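Local coordinates for SH2 domain-containing protein 3C (PDB 3T6G), which acts as a signalling adapter in integrin-mediated cell adhesion and migration, its Ras-GEF-like domain held in a closed form unable to perform canonical exchange but required to bind BCAR1, at residues A54-K59 with F267-E272; E85-P90 with P211-L216; F103-I108 with R298-F303; S120-A125 with W167-Q172. The protein carries 2 engineered substitutions. One frame throughout, in Å; residues are numbered along the deposited sequence.

Contact 1 (A54-K59 with F267-E272); sequences ARHVTK and FQARPE
His56, on helix 50-64 of the all-helical Cdc25-homology (Ras-GEF) domain, meets the loop that carries Phe267 into helix 271-276, and the two rings form a T-shaped aromatic pair. Followed outward, the His56 side chain leaves CB with CG anti to its own carbonyl carbon (chi1 -79°). CG sits 3.6 Å from Phe267 CZ, which lies over one face of the imidazole, toward its rim. The two ring planes stand at 85°, with centroids 4.6 Å apart. ND1 is hydrogen-bonded to Thr52 O, one helical turn earlier. CE1 is modelled too close to Phe267 CZ for two carbons, and the exact spacing of the rings is therefore doubtful. CD2 leads to NE2, which accepts the hydrogen of Arg270 N at 2.9 Å. The bond is nearly straight (167°) and lies close to the ring plane. With ND1 bonded to a carbonyl and NE2 accepting, the ring is probably neutral. An alanine here would probably leave Arg270 N without its acceptor and the Phe267 edge without a face to meet. Leu273 and Leu274 of helix 271-276 also touch the imidazole. The phenyl ring is flanked by two long side chains of the helix: Arg55 brings CB to 3.8 Å from Phe267 CE2, and Lys59 brings CG to 4.3 Å from Phe267 CE1.

Contact 2 (E85-P90 with P211-L216); sequences ELLTLP and PLITLL
Leu87 and Leu212 lead the apolar part of this buried contact, their side chains crossing obliquely with Leu87 CD1 3.9 Å from Leu212 CD2. Leu87 CG takes the crowded position between backbone N and carbonyl carbon (chi1 47°), from which CD1 comes nearer to helix 210-215 than CB does. Leu87 CB lies 4.4 Å from Ile213 CG2, and the methyl Thr88 CG2 comes within 4.3 Å of Leu212 CD2. Leu87 and Thr88 are the middle residues of a type I beta turn from Leu86 to Leu89, at the end of helix 83-86, which in this Ras-GEF domain packs against the short helix 210-215 and the residue after it. The second kind of contact is methyl against carbonyl: Leu216 CD1 packs 3.6 Å from Leu87 O and 4.0 Å from Thr88 O. Leu87 O is also satisfied by Arg96 NH1 of helix 93-115, which bonds Leu89 O too. Contacts with the other protein of the assembly are of both kinds: Glu85 OE2 forms a salt bridge with a basic side chain, and Thr88 packs on an aromatic one.

Contact 3 (F103-I108 with R298-F303); sequences FHTMSI and RRYEKF
His104 turns its edge to the face of Tyr300: CD2 stands 3.3 Å above the phenol plane, displaced toward the rim near CE2, and the two planes are 72° apart. In the plane of the phenol, at its edge, lies Thr105 OG1, to which Tyr300 OH donates a hydrogen bond of 2.7 Å. The imidazole has Ile108 CG1 over one face. Tyr300 CG lies anti to its carbonyl carbon, beside the backbone N (chi1 -76°), and the ring spans from there to helix 93-115. Thr105 OG1 is also hydrogen-bonded to Glu101 OE2, while the other carboxylate oxygen pairs with Arg299 NH1, so a polar chain runs from the phenol back to its own helix. A phenylalanine in place of Tyr300 would probably leave Thr105 OG1 without this donor and the ring tip without its polar hold. About one turn along helix 93-115, Ile108 makes the contact apolar: Ile108 CD1 is 4.1 Å from Tyr300 CD1, and Ile108 CG2 is 3.5 Å from Phe303 CD2. Large side chains bridge axes no nearer than 11.8 Å, at 24°. Segments 103-108 and 298-303 thus run nearly parallel, packing helices 93-115 and 296-314 of the all-helical Ras-GEF fold.

Contact 4 (S120-A125 with W167-Q172); sequences SAEERA and WVTLRQ
Ala121 O receives the amide of Ala125 in the first turn of helix 121-140 (Ala125 N to Ala121 O, 2.8 Å), and Thr169 CG2 rests on the same oxygen at 3.9 Å. This is a close helix-helix crossing in the Ras-GEF domain: the axes of the short segments come within 8.5 Å and cross at -65°. The small Ala125 permits the approach: its CA lies 5.1 Å from that of Leu170. Ala125 CB points toward helix 164-173 and touches Thr169 OG1 at 3.6 Å. The hydroxyl gets there because OG1 is anti to the backbone N (chi1 156°), which also brings it near Glu122 CA. Ser120 is the N-cap of helix 121-140, its OG accepting a weak bond from Glu123 N. Beside the crossing, Arg124 NE bonds Thr166 OG1 of helix 164-173, and its NH2 forms a salt bridge with Glu315. Leu170 packs onward against Leu128 and Ile132, while its own CD1 methyl lies 3.6 Å from Ala125 O.

How the contacts relate
Contacts 2 and 3 are buried, contact 4 is partly so, and contact 1 lies at the surface, although its histidine is buried. Helix 93-115 serves two of them: it carries one side of contact 3, and its earlier residues back contact 2. Helix 121-140 likewise enters contact 4 with its first turn and packs further along against helix 50-64 of contact 1. Contacts 1 and 3 meet directly, Val57 CG1 lying 4.2 Å from Met106 CE. Each of these two combines an edge-to-face aromatic pair with one hydrogen bond across the segments, whereas contacts 2 and 4 depend on methyl groups and backbone carbonyls. Among the four, contact 2 alone borders the other protein.

Contact 1 (A54-K59 with F267-E272)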
loop_
_atom_site.group_PDB
_atom_site.type_symbol
_atom_site.label_atom_id
_atom_site.label_comp_id
_atom_site.label_asym_id
_atom_site.label_seq_id
_atom_site.Cartn_x
_atom_site.Cartn_y
_atom_site.Cartn_z
ATOM N N ALA A 54 -14.371 11.406 -7.060
ATOM C CA ALA A 54 -14.095 10.265 -6.201
ATOM C C ALA A 54 -14.459 8.978 -6.903
ATOM O O ALA A 54 -13.698 8.017 -6.872
ATOM C CB ALA A 54 -14.863 10.380 -4.889
ATOM N N ARG A 55 -15.629 8.960 -7.530
ATOM C CA ARG A 55 -16.066 7.775 -8.235
ATOM C C ARG A 55 -15.058 7.434 -9.317
ATOM O O ARG A 55 -14.713 6.269 -9.518
ATOM C CB ARG A 55 -17.441 7.978 -8.839
ATOM C CG ARG A 55 -18.577 7.634 -7.907
ATOM C CD ARG A 55 -19.904 7.598 -8.675
ATOM N NE ARG A 55 -21.039 7.959 -7.831
ATOM C CZ ARG A 55 -21.619 9.154 -7.821
ATOM N NH1 ARG A 55 -21.184 10.114 -8.629
ATOM N NH2 ARG A 55 -22.645 9.387 -7.012
ATOM N N HIS A 56 -14.562 8.450 -10.006
ATOM C CA HIS A 56 -13.621 8.190 -11.080
ATOM C C HIS A 56 -12.300 7.547 -10.638
ATOM O O HIS A 56 -11.862 6.591 -11.273
ATOM C CB HIS A 56 -13.388 9.442 -11.903
ATOM C CG HIS A 56 -14.494 9.711 -12.877
ATOM N ND1 HIS A 56 -15.794 9.936 -12.476
ATOM C CD2 HIS A 56 -14.509 9.719 -14.231
ATOM C CE1 HIS A 56 -16.555 10.097 -13.537
ATOM N NE2 HIS A 56 -15.801 9.978 -14.618
ATOM N N VAL A 57 -11.675 8.060 -9.563
ATOM C CA VAL A 57 -10.380 7.539 -9.125
ATOM C C VAL A 57 -10.514 6.162 -8.552
ATOM O O VAL A 57 -9.590 5.379 -8.652
ATOM C CB VAL A 57 -9.743 8.297 -7.955
ATOM C CG1 VAL A 57 -8.343 8.761 -8.321
ATOM C CG2 VAL A 57 -10.636 9.379 -7.467
ATOM N N THR A 58 -11.619 5.929 -7.850
ATOM C CA THR A 58 -11.871 4.662 -7.227
ATOM C C THR A 58 -11.895 3.599 -8.307
ATOM O O THR A 58 -11.338 2.518 -8.116
ATOM C CB THR A 58 -13.204 4.656 -6.515
ATOM O OG1 THR A 58 -13.130 5.526 -5.390
ATOM C CG2 THR A 58 -13.522 3.252 -6.027
ATOM N N LYS A 59 -12.536 3.912 -9.439
ATOM C CA LYS A 59 -12.645 2.952 -10.534
ATOM C C LYS A 59 -11.253 2.551 -10.996
ATOM O O LYS A 59 -10.920 1.372 -11.101
ATOM C CB LYS A 59 -13.404 3.556 -11.707
ATOM C CG LYS A 59 -14.182 2.541 -12.535
ATOM C CD LYS A 59 -13.370 1.888 -13.641
ATOM C CE LYS A 59 -14.090 1.994 -15.016
ATOM N NZ LYS A 59 -15.426 1.316 -15.098
ATOM N N PHE A 267 -22.425 3.491 -13.116
ATOM C CA PHE A 267 -21.424 4.541 -13.236
ATOM C C PHE A 267 -21.280 5.003 -14.688
ATOM O O PHE A 267 -21.068 4.199 -15.596
ATOM C CB PHE A 267 -20.068 4.116 -12.637
ATOM C CG PHE A 267 -19.015 5.191 -12.704
ATOM C CD1 PHE A 267 -17.718 4.891 -13.083
ATOM C CD2 PHE A 267 -19.337 6.510 -12.432
ATOM C CE1 PHE A 267 -16.755 5.878 -13.164
ATOM C CE2 PHE A 267 -18.387 7.507 -12.529
ATOM C CZ PHE A 267 -17.089 7.187 -12.893
ATOM N N GLN A 268 -21.400 6.307 -14.900
ATOM C CA GLN A 268 -21.247 6.877 -16.236
ATOM C C GLN A 268 -19.944 7.659 -16.332
ATOM O O GLN A 268 -19.895 8.857 -16.017
ATOM C CB GLN A 268 -22.452 7.758 -16.593
ATOM C CG GLN A 268 -23.756 6.975 -16.810
ATOM C CD GLN A 268 -24.948 7.860 -17.202
ATOM O OE1 GLN A 268 -24.795 9.049 -17.520
ATOM N NE2 GLN A 268 -26.144 7.274 -17.181
ATOM N N ALA A 269 -18.885 6.981 -16.758
ATOM C CA ALA A 269 -17.552 7.566 -16.646
ATOM C C ALA A 269 -17.280 8.550 -17.759
ATOM O O ALA A 269 -17.655 8.314 -18.901
ATOM C CB ALA A 269 -16.468 6.480 -16.620
ATOM N N ARG A 270 -16.618 9.652 -17.424
ATOM C CA ARG A 270 -16.123 10.555 -18.448
ATOM C C ARG A 270 -14.682 10.193 -18.755
ATOM O O ARG A 270 -13.788 10.466 -17.963
ATOM C CB ARG A 270 -16.190 12.002 -17.983
ATOM C CG ARG A 270 -17.428 12.350 -17.192
ATOM C CD ARG A 270 -17.264 13.728 -16.590
ATOM N NE ARG A 270 -18.542 14.391 -16.354
ATOM C CZ ARG A 270 -18.793 15.636 -16.733
ATOM N NH1 ARG A 270 -17.853 16.335 -17.358
ATOM N NH2 ARG A 270 -19.978 16.184 -16.490
ATOM N N PRO A 271 -14.459 9.560 -19.907
ATOM C CA PRO A 271 -13.162 9.212 -20.483
ATOM C C PRO A 271 -12.001 10.118 -20.061
ATOM O O PRO A 271 -11.003 9.614 -19.521
ATOM C CB PRO A 271 -13.414 9.343 -21.990
ATOM C CG PRO A 271 -14.959 9.442 -22.152
ATOM C CD PRO A 271 -15.547 9.143 -20.799
ATOM N N GLU A 272 -12.122 11.423 -20.300
ATOM C CA GLU A 272 -11.007 12.347 -20.055
ATOM C C GLU A 272 -10.629 12.367 -18.590
ATOM O O GLU A 272 -9.462 12.498 -18.222
ATOM C CB GLU A 272 -11.358 13.759 -20.504
ATOM C CG GLU A 272 -11.899 13.856 -21.919
ATOM C CD GLU A 272 -11.899 15.287 -22.428
ATOM O OE1 GLU A 272 -12.729 16.091 -21.946
ATOM O OE2 GLU A 272 -11.055 15.608 -23.295
#

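Contact 2 (E85-P90 with P211-L216)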
loop_
_atom_site.group_PDB
_atom_site.type_symbol
_atom_site.label_atom_id
_atom_site.label_comp_id
_atom_site.label_asym_id
_atom_site.label_seq_id
_atom_site.Cartn_x
_atom_site.Cartn_y
_atom_site.Cartn_z
ATOM N N GLU A 85 -4.972 -10.197 -2.361
ATOM C CA GLU A 85 -4.243 -11.394 -1.954
ATOM C C GLU A 85 -2.850 -11.362 -2.545
ATOM O O GLU A 85 -1.863 -11.612 -1.855
ATOM C CB GLU A 85 -4.977 -12.650 -2.394
ATOM C CG GLU A 85 -4.222 -13.925 -2.126
ATOM C CD GLU A 85 -5.159 -15.113 -1.971
ATOM O OE1 GLU A 85 -6.377 -14.914 -2.182
ATOM O OE2 GLU A 85 -4.687 -16.229 -1.634
ATOM N N LEU A 86 -2.764 -10.984 -3.811
ATOM C CA LEU A 86 -1.480 -10.972 -4.500
ATOM C C LEU A 86 -0.433 -10.123 -3.790
ATOM O O LEU A 86 0.748 -10.461 -3.802
ATOM C CB LEU A 86 -1.619 -10.521 -5.962
ATOM C CG LEU A 86 -0.259 -10.542 -6.679
ATOM C CD1 LEU A 86 0.292 -11.971 -6.690
ATOM C CD2 LEU A 86 -0.287 -9.990 -8.100
ATOM N N LEU A 87 -0.843 -9.017 -3.177
ATOM C CA LEU A 87 0.154 -8.097 -2.614
ATOM C C LEU A 87 0.724 -8.480 -1.235
ATOM O O LEU A 87 1.586 -7.780 -0.711
ATOM C CB LEU A 87 -0.314 -6.633 -2.669
ATOM C CG LEU A 87 -1.723 -6.290 -2.203
ATOM C CD1 LEU A 87 -1.800 -6.385 -0.709
ATOM C CD2 LEU A 87 -2.072 -4.897 -2.656
ATOM N N THR A 88 0.253 -9.591 -0.671
ATOM C CA THR A 88 0.873 -10.169 0.513
ATOM C C THR A 88 1.943 -11.194 0.133
ATOM O O THR A 88 2.817 -11.517 0.931
ATOM C CB THR A 88 -0.152 -10.902 1.385
ATOM O OG1 THR A 88 -0.469 -12.162 0.783
ATOM C CG2 THR A 88 -1.417 -10.074 1.560
ATOM N N LEU A 89 1.855 -11.717 -1.083
ATOM C CA LEU A 89 2.726 -12.791 -1.543
ATOM C C LEU A 89 4.052 -12.271 -2.091
ATOM O O LEU A 89 4.152 -11.127 -2.502
ATOM C CB LEU A 89 2.015 -13.644 -2.596
ATOM C CG LEU A 89 1.018 -14.643 -2.027
ATOM C CD1 LEU A 89 1.208 -14.723 -0.543
ATOM C CD2 LEU A 89 -0.394 -14.233 -2.351
ATOM N N PRO A 90 5.086 -13.123 -2.112
ATOM C CA PRO A 90 6.396 -12.526 -2.352
ATOM C C PRO A 90 6.488 -12.083 -3.797
ATOM O O PRO A 90 7.267 -11.184 -4.113
ATOM C CB PRO A 90 7.368 -13.685 -2.082
ATOM C CG PRO A 90 6.509 -14.846 -1.644
ATOM C CD PRO A 90 5.142 -14.587 -2.177
ATOM N N PRO A 211 0.455 0.839 4.808
ATOM C CA PRO A 211 1.463 0.367 5.755
ATOM C C PRO A 211 2.041 -0.975 5.310
ATOM O O PRO A 211 3.241 -1.052 5.101
ATOM C CB PRO A 211 0.673 0.229 7.052
ATOM C CG PRO A 211 -0.330 1.310 6.949
ATOM C CD PRO A 211 -0.744 1.345 5.490
ATOM N N LEU A 212 1.205 -1.995 5.141
ATOM C CA LEU A 212 1.672 -3.300 4.659
ATOM C C LEU A 212 2.656 -3.245 3.472
ATOM O O LEU A 212 3.764 -3.752 3.552
ATOM C CB LEU A 212 0.489 -4.161 4.258
ATOM C CG LEU A 212 0.867 -5.451 3.523
ATOM C CD1 LEU A 212 1.589 -6.423 4.482
ATOM C CD2 LEU A 212 -0.367 -6.111 2.930
ATOM N N ILE A 213 2.264 -2.651 2.356
ATOM C CA ILE A 213 3.140 -2.722 1.199
ATOM C C ILE A 213 4.438 -1.969 1.408
ATOM O O ILE A 213 5.433 -2.219 0.734
ATOM C CB ILE A 213 2.460 -2.285 -0.109
ATOM C CG1 ILE A 213 1.962 -0.838 -0.031
ATOM C CG2 ILE A 213 1.321 -3.236 -0.467
ATOM C CD1 ILE A 213 1.333 -0.382 -1.340
ATOM N N THR A 214 4.442 -1.050 2.353
ATOM C CA THR A 214 5.665 -0.321 2.639
ATOM C C THR A 214 6.623 -1.177 3.487
ATOM O O THR A 214 7.821 -1.251 3.212
ATOM C CB THR A 214 5.346 1.006 3.301
ATOM O OG1 THR A 214 4.247 1.602 2.604
ATOM C CG2 THR A 214 6.540 1.937 3.217
ATOM N N LEU A 215 6.076 -1.831 4.509
ATOM C CA LEU A 215 6.796 -2.849 5.244
ATOM C C LEU A 215 7.461 -3.837 4.271
ATOM O O LEU A 215 8.686 -3.854 4.132
ATOM C CB LEU A 215 5.829 -3.589 6.167
ATOM C CG LEU A 215 5.827 -3.231 7.653
ATOM C CD1 LEU A 215 6.471 -1.907 7.866
ATOM C CD2 LEU A 215 4.424 -3.244 8.229
ATOM N N LEU A 216 6.655 -4.638 3.579
ATOM C CA LEU A 216 7.192 -5.711 2.746
ATOM C C LEU A 216 8.196 -5.241 1.705
ATOM O O LEU A 216 8.839 -6.057 1.054
ATOM C CB LEU A 216 6.090 -6.484 2.041
ATOM C CG LEU A 216 4.773 -6.788 2.757
ATOM C CD1 LEU A 216 3.979 -7.845 1.976
ATOM C CD2 LEU A 216 5.020 -7.239 4.164
#

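Contact 3 (F103-I108 with R298-F303)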
loop_
_atom_site.group_PDB
_atom_site.type_symbol
_atom_site.label_atom_id
_atom_site.label_comp_id
_atom_site.label_asym_id
_atom_site.label_seq_id
_atom_site.Cartn_x
_atom_site.Cartn_y
_atom_site.Cartn_z
ATOM N N PHE A 103 0.241 5.838 -5.768
ATOM C CA PHE A 103 0.031 6.609 -4.551
ATOM C C PHE A 103 0.828 7.930 -4.529
ATOM O O PHE A 103 0.236 9.025 -4.535
ATOM C CB PHE A 103 0.400 5.746 -3.352
ATOM C CG PHE A 103 0.003 6.327 -2.024
ATOM C CD1 PHE A 103 -1.253 6.073 -1.486
ATOM C CD2 PHE A 103 0.895 7.093 -1.293
ATOM C CE1 PHE A 103 -1.614 6.583 -0.254
ATOM C CE2 PHE A 103 0.536 7.605 -0.048
ATOM C CZ PHE A 103 -0.717 7.346 0.471
ATOM N N HIS A 104 2.156 7.856 -4.516
ATOM C CA HIS A 104 2.874 9.111 -4.414
ATOM C C HIS A 104 2.690 10.022 -5.620
ATOM O O HIS A 104 2.629 11.241 -5.481
ATOM C CB HIS A 104 4.358 8.962 -4.071
ATOM C CG HIS A 104 4.970 10.249 -3.590
ATOM N ND1 HIS A 104 4.395 11.016 -2.594
ATOM C CD2 HIS A 104 6.065 10.933 -4.004
ATOM C CE1 HIS A 104 5.124 12.100 -2.398
ATOM N NE2 HIS A 104 6.145 12.073 -3.236
ATOM N N THR A 105 2.619 9.434 -6.805
ATOM C CA THR A 105 2.475 10.225 -8.014
ATOM C C THR A 105 1.129 10.976 -8.082
ATOM O O THR A 105 1.062 12.114 -8.534
ATOM C CB THR A 105 2.735 9.374 -9.224
ATOM O OG1 THR A 105 4.135 9.127 -9.271
ATOM C CG2 THR A 105 2.318 10.085 -10.521
ATOM N N MET A 106 0.080 10.331 -7.596
ATOM C CA MET A 106 -1.217 10.955 -7.425
ATOM C C MET A 106 -1.110 12.183 -6.500
ATOM O O MET A 106 -1.528 13.280 -6.880
ATOM C CB MET A 106 -2.176 9.913 -6.846
ATOM C CG MET A 106 -3.558 10.405 -6.439
ATOM S SD MET A 106 -4.622 10.723 -7.851
ATOM C CE MET A 106 -4.236 9.403 -9.007
ATOM N N SER A 107 -0.558 11.997 -5.300
ATOM C CA SER A 107 -0.367 13.097 -4.330
ATOM C C SER A 107 0.337 14.291 -4.967
ATOM O O SER A 107 -0.070 15.442 -4.795
ATOM C CB SER A 107 0.424 12.619 -3.124
ATOM O OG SER A 107 -0.320 11.657 -2.402
ATOM N N ILE A 108 1.362 14.007 -5.756
ATOM C CA ILE A 108 2.015 15.056 -6.513
ATOM C C ILE A 108 1.018 15.782 -7.451
ATOM O O ILE A 108 0.962 17.012 -7.487
ATOM C CB ILE A 108 3.173 14.474 -7.322
ATOM C CG1 ILE A 108 4.200 13.833 -6.380
ATOM C CG2 ILE A 108 3.821 15.548 -8.165
ATOM C CD1 ILE A 108 5.546 13.532 -7.047
ATOM N N ARG A 298 14.787 9.547 -8.526
ATOM C CA ARG A 298 15.172 10.769 -9.224
ATOM C C ARG A 298 13.945 11.601 -9.603
ATOM O O ARG A 298 13.923 12.812 -9.387
ATOM C CB ARG A 298 15.988 10.412 -10.469
ATOM C CG ARG A 298 16.912 11.502 -10.988
ATOM C CD ARG A 298 18.121 10.872 -11.682
ATOM N NE ARG A 298 18.836 11.801 -12.557
ATOM C CZ ARG A 298 19.910 11.471 -13.269
ATOM N NH1 ARG A 298 20.399 10.237 -13.203
ATOM N NH2 ARG A 298 20.501 12.373 -14.043
ATOM N N ARG A 299 12.922 10.961 -10.164
ATOM C CA ARG A 299 11.707 11.682 -10.526
ATOM C C ARG A 299 11.142 12.382 -9.292
ATOM O O ARG A 299 10.711 13.537 -9.361
ATOM C CB ARG A 299 10.661 10.749 -11.168
ATOM C CG ARG A 299 10.975 10.365 -12.622
ATOM C CD ARG A 299 9.891 9.521 -13.289
ATOM N NE ARG A 299 9.706 8.199 -12.684
ATOM C CZ ARG A 299 8.727 7.908 -11.830
ATOM N NH1 ARG A 299 8.610 6.693 -11.322
ATOM N NH2 ARG A 299 7.852 8.840 -11.476
ATOM N N TYR A 300 11.170 11.684 -8.159
ATOM C CA TYR A 300 10.568 12.194 -6.935
ATOM C C TYR A 300 11.443 13.251 -6.281
ATOM O O TYR A 300 10.933 14.265 -5.805
ATOM C CB TYR A 300 10.243 11.062 -5.954
ATOM C CG TYR A 300 9.016 10.244 -6.324
ATOM C CD1 TYR A 300 8.307 10.487 -7.502
ATOM C CD2 TYR A 300 8.556 9.238 -5.489
ATOM C CE1 TYR A 300 7.170 9.738 -7.829
ATOM C CE2 TYR A 300 7.428 8.485 -5.803
ATOM C CZ TYR A 300 6.732 8.737 -6.971
ATOM O OH TYR A 300 5.614 7.976 -7.276
ATOM N N GLU A 301 12.753 13.019 -6.264
ATOM C CA GLU A 301 13.703 14.003 -5.762
ATOM C C GLU A 301 13.499 15.323 -6.488
ATOM O O GLU A 301 13.378 16.370 -5.866
ATOM C CB GLU A 301 15.148 13.549 -5.999
ATOM C CG GLU A 301 15.561 12.266 -5.295
ATOM C CD GLU A 301 16.874 11.689 -5.835
ATOM O OE1 GLU A 301 17.068 11.682 -7.075
ATOM O OE2 GLU A 301 17.713 11.245 -5.019
ATOM N N LYS A 302 13.464 15.274 -7.815
ATOM C CA LYS A 302 13.427 16.503 -8.600
ATOM C C LYS A 302 12.115 17.254 -8.421
ATOM O O LYS A 302 12.078 18.481 -8.487
ATOM C CB LYS A 302 13.701 16.225 -10.082
ATOM C CG LYS A 302 14.958 15.379 -10.345
ATOM C CD LYS A 302 16.238 16.021 -9.779
ATOM C CE LYS A 302 17.507 15.194 -10.068
ATOM N NZ LYS A 302 17.614 13.936 -9.260
ATOM N N PHE A 303 11.032 16.531 -8.181
ATOM C CA PHE A 303 9.755 17.207 -8.043
ATOM C C PHE A 303 9.588 17.830 -6.673
ATOM O O PHE A 303 8.859 18.809 -6.513
ATOM C CB PHE A 303 8.578 16.284 -8.361
ATOM C CG PHE A 303 7.608 16.891 -9.330
ATOM C CD1 PHE A 303 7.771 16.707 -10.701
ATOM C CD2 PHE A 303 6.555 17.672 -8.878
ATOM C CE1 PHE A 303 6.889 17.281 -11.607
ATOM C CE2 PHE A 303 5.675 18.256 -9.778
ATOM C CZ PHE A 303 5.844 18.062 -11.143
#

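Contact 4 (S120-A125 with W167-Q172)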
loop_
_atom_site.group_PDB
_atom_site.type_symbol
_atom_site.label_atom_id
_atom_site.label_comp_id
_atom_site.label_asym_id
_atom_site.label_seq_id
_atom_site.Cartn_x
_atom_site.Cartn_y
_atom_site.Cartn_z
ATOM N N SER A 120 -5.267 33.544 -6.443
ATOM C CA SER A 120 -5.170 34.200 -5.152
ATOM C C SER A 120 -5.332 33.164 -4.062
ATOM O O SER A 120 -5.839 32.076 -4.308
ATOM C CB SER A 120 -6.253 35.275 -5.016
ATOM O OG SER A 120 -7.551 34.704 -4.993
ATOM N N ALA A 121 -4.900 33.498 -2.857
ATOM C CA ALA A 121 -5.044 32.592 -1.735
ATOM C C ALA A 121 -6.512 32.233 -1.601
ATOM O O ALA A 121 -6.861 31.144 -1.155
ATOM C CB ALA A 121 -4.518 33.235 -0.459
ATOM N N GLU A 122 -7.379 33.148 -2.007
ATOM C CA GLU A 122 -8.822 32.935 -1.869
ATOM C C GLU A 122 -9.403 31.858 -2.815
ATOM O O GLU A 122 -10.220 31.039 -2.393
ATOM C CB GLU A 122 -9.540 34.256 -2.058
ATOM C CG GLU A 122 -10.918 34.310 -1.459
ATOM C CD GLU A 122 -11.499 35.716 -1.529
ATOM O OE1 GLU A 122 -12.160 36.012 -2.553
ATOM O OE2 GLU A 122 -11.265 36.510 -0.575
ATOM N N GLU A 123 -8.994 31.868 -4.084
ATOM C CA GLU A 123 -9.338 30.770 -5.000
ATOM C C GLU A 123 -8.710 29.459 -4.564
ATOM O O GLU A 123 -9.377 28.414 -4.541
ATOM C CB GLU A 123 -8.851 31.054 -6.419
ATOM C CG GLU A 123 -9.656 32.075 -7.179
ATOM C CD GLU A 123 -9.026 32.387 -8.517
ATOM O OE1 GLU A 123 -8.640 31.420 -9.233
ATOM O OE2 GLU A 123 -8.898 33.601 -8.831
ATOM N N ARG A 124 -7.411 29.519 -4.264
ATOM C CA ARG A 124 -6.684 28.372 -3.748
ATOM C C ARG A 124 -7.367 27.735 -2.538
ATOM O O ARG A 124 -7.495 26.511 -2.481
ATOM C CB ARG A 124 -5.278 28.774 -3.377
ATOM C CG ARG A 124 -4.270 28.504 -4.445
ATOM C CD ARG A 124 -2.969 28.133 -3.780
ATOM N NE ARG A 124 -2.604 29.142 -2.806
ATOM C CZ ARG A 124 -2.260 30.382 -3.138
ATOM N NH1 ARG A 124 -2.238 30.736 -4.417
ATOM N NH2 ARG A 124 -1.926 31.259 -2.194
ATOM N N ALA A 125 -7.807 28.549 -1.579
ATOM C CA ALA A 125 -8.508 28.020 -0.415
ATOM C C ALA A 125 -9.705 27.189 -0.835
ATOM O O ALA A 125 -9.917 26.095 -0.322
ATOM C CB ALA A 125 -8.952 29.156 0.545
ATOM N N TRP A 167 -4.443 28.454 4.137
ATOM C CA TRP A 167 -5.055 27.811 5.311
ATOM C C TRP A 167 -5.867 28.757 6.207
ATOM O O TRP A 167 -6.967 28.405 6.649
ATOM C CB TRP A 167 -4.014 27.040 6.137
ATOM C CG TRP A 167 -3.531 25.895 5.392
ATOM C CD1 TRP A 167 -2.432 25.844 4.591
ATOM C CD2 TRP A 167 -4.165 24.615 5.299
ATOM N NE1 TRP A 167 -2.331 24.600 4.016
ATOM C CE2 TRP A 167 -3.388 23.823 4.435
ATOM C CE3 TRP A 167 -5.319 24.056 5.870
ATOM C CZ2 TRP A 167 -3.716 22.499 4.121
ATOM C CZ3 TRP A 167 -5.645 22.744 5.567
ATOM C CH2 TRP A 167 -4.846 21.976 4.699
ATOM N N VAL A 168 -5.328 29.942 6.484
ATOM C CA VAL A 168 -6.075 30.937 7.249
ATOM C C VAL A 168 -7.408 31.221 6.553
ATOM O O VAL A 168 -8.474 31.164 7.168
ATOM C CB VAL A 168 -5.303 32.258 7.391
ATOM C CG1 VAL A 168 -6.260 33.376 7.765
ATOM C CG2 VAL A 168 -4.175 32.131 8.416
ATOM N N THR A 169 -7.343 31.508 5.257
ATOM C CA THR A 169 -8.555 31.806 4.516
ATOM C C THR A 169 -9.496 30.600 4.380
ATOM O O THR A 169 -10.716 30.790 4.275
ATOM C CB THR A 169 -8.268 32.551 3.179
ATOM O OG1 THR A 169 -9.333 32.335 2.246
ATOM C CG2 THR A 169 -6.983 32.110 2.586
ATOM N N LEU A 170 -8.952 29.376 4.426
ATOM C CA LEU A 170 -9.798 28.173 4.474
ATOM C C LEU A 170 -10.543 28.149 5.795
ATOM O O LEU A 170 -11.694 27.706 5.883
ATOM C CB LEU A 170 -8.982 26.882 4.335
ATOM C CG LEU A 170 -9.738 25.545 4.468
ATOM C CD1 LEU A 170 -10.367 25.146 3.137
ATOM C CD2 LEU A 170 -8.831 24.399 4.942
ATOM N N ARG A 171 -9.867 28.629 6.827
ATOM C CA ARG A 171 -10.441 28.692 8.160
ATOM C C ARG A 171 -11.547 29.744 8.214
ATOM O O ARG A 171 -12.543 29.579 8.923
ATOM C CB ARG A 171 -9.345 29.019 9.172
ATOM C CG ARG A 171 -9.085 27.928 10.198
ATOM C CD ARG A 171 -7.676 28.029 10.762
ATOM N NE ARG A 171 -6.791 27.057 10.125
ATOM C CZ ARG A 171 -5.486 27.229 9.939
ATOM N NH1 ARG A 171 -4.894 28.358 10.335
ATOM N NH2 ARG A 171 -4.777 26.266 9.349
ATOM N N GLN A 172 -11.373 30.821 7.451
ATOM C CA GLN A 172 -12.345 31.916 7.429
ATOM C C GLN A 172 -13.579 31.586 6.609
ATOM O O GLN A 172 -14.704 31.769 7.068
ATOM C CB GLN A 172 -11.705 33.188 6.878
ATOM C CG GLN A 172 -10.979 34.017 7.927
ATOM C CD GLN A 172 -10.050 35.049 7.311
ATOM O OE1 GLN A 172 -10.044 35.258 6.088
ATOM N NE2 GLN A 172 -9.249 35.688 8.151
#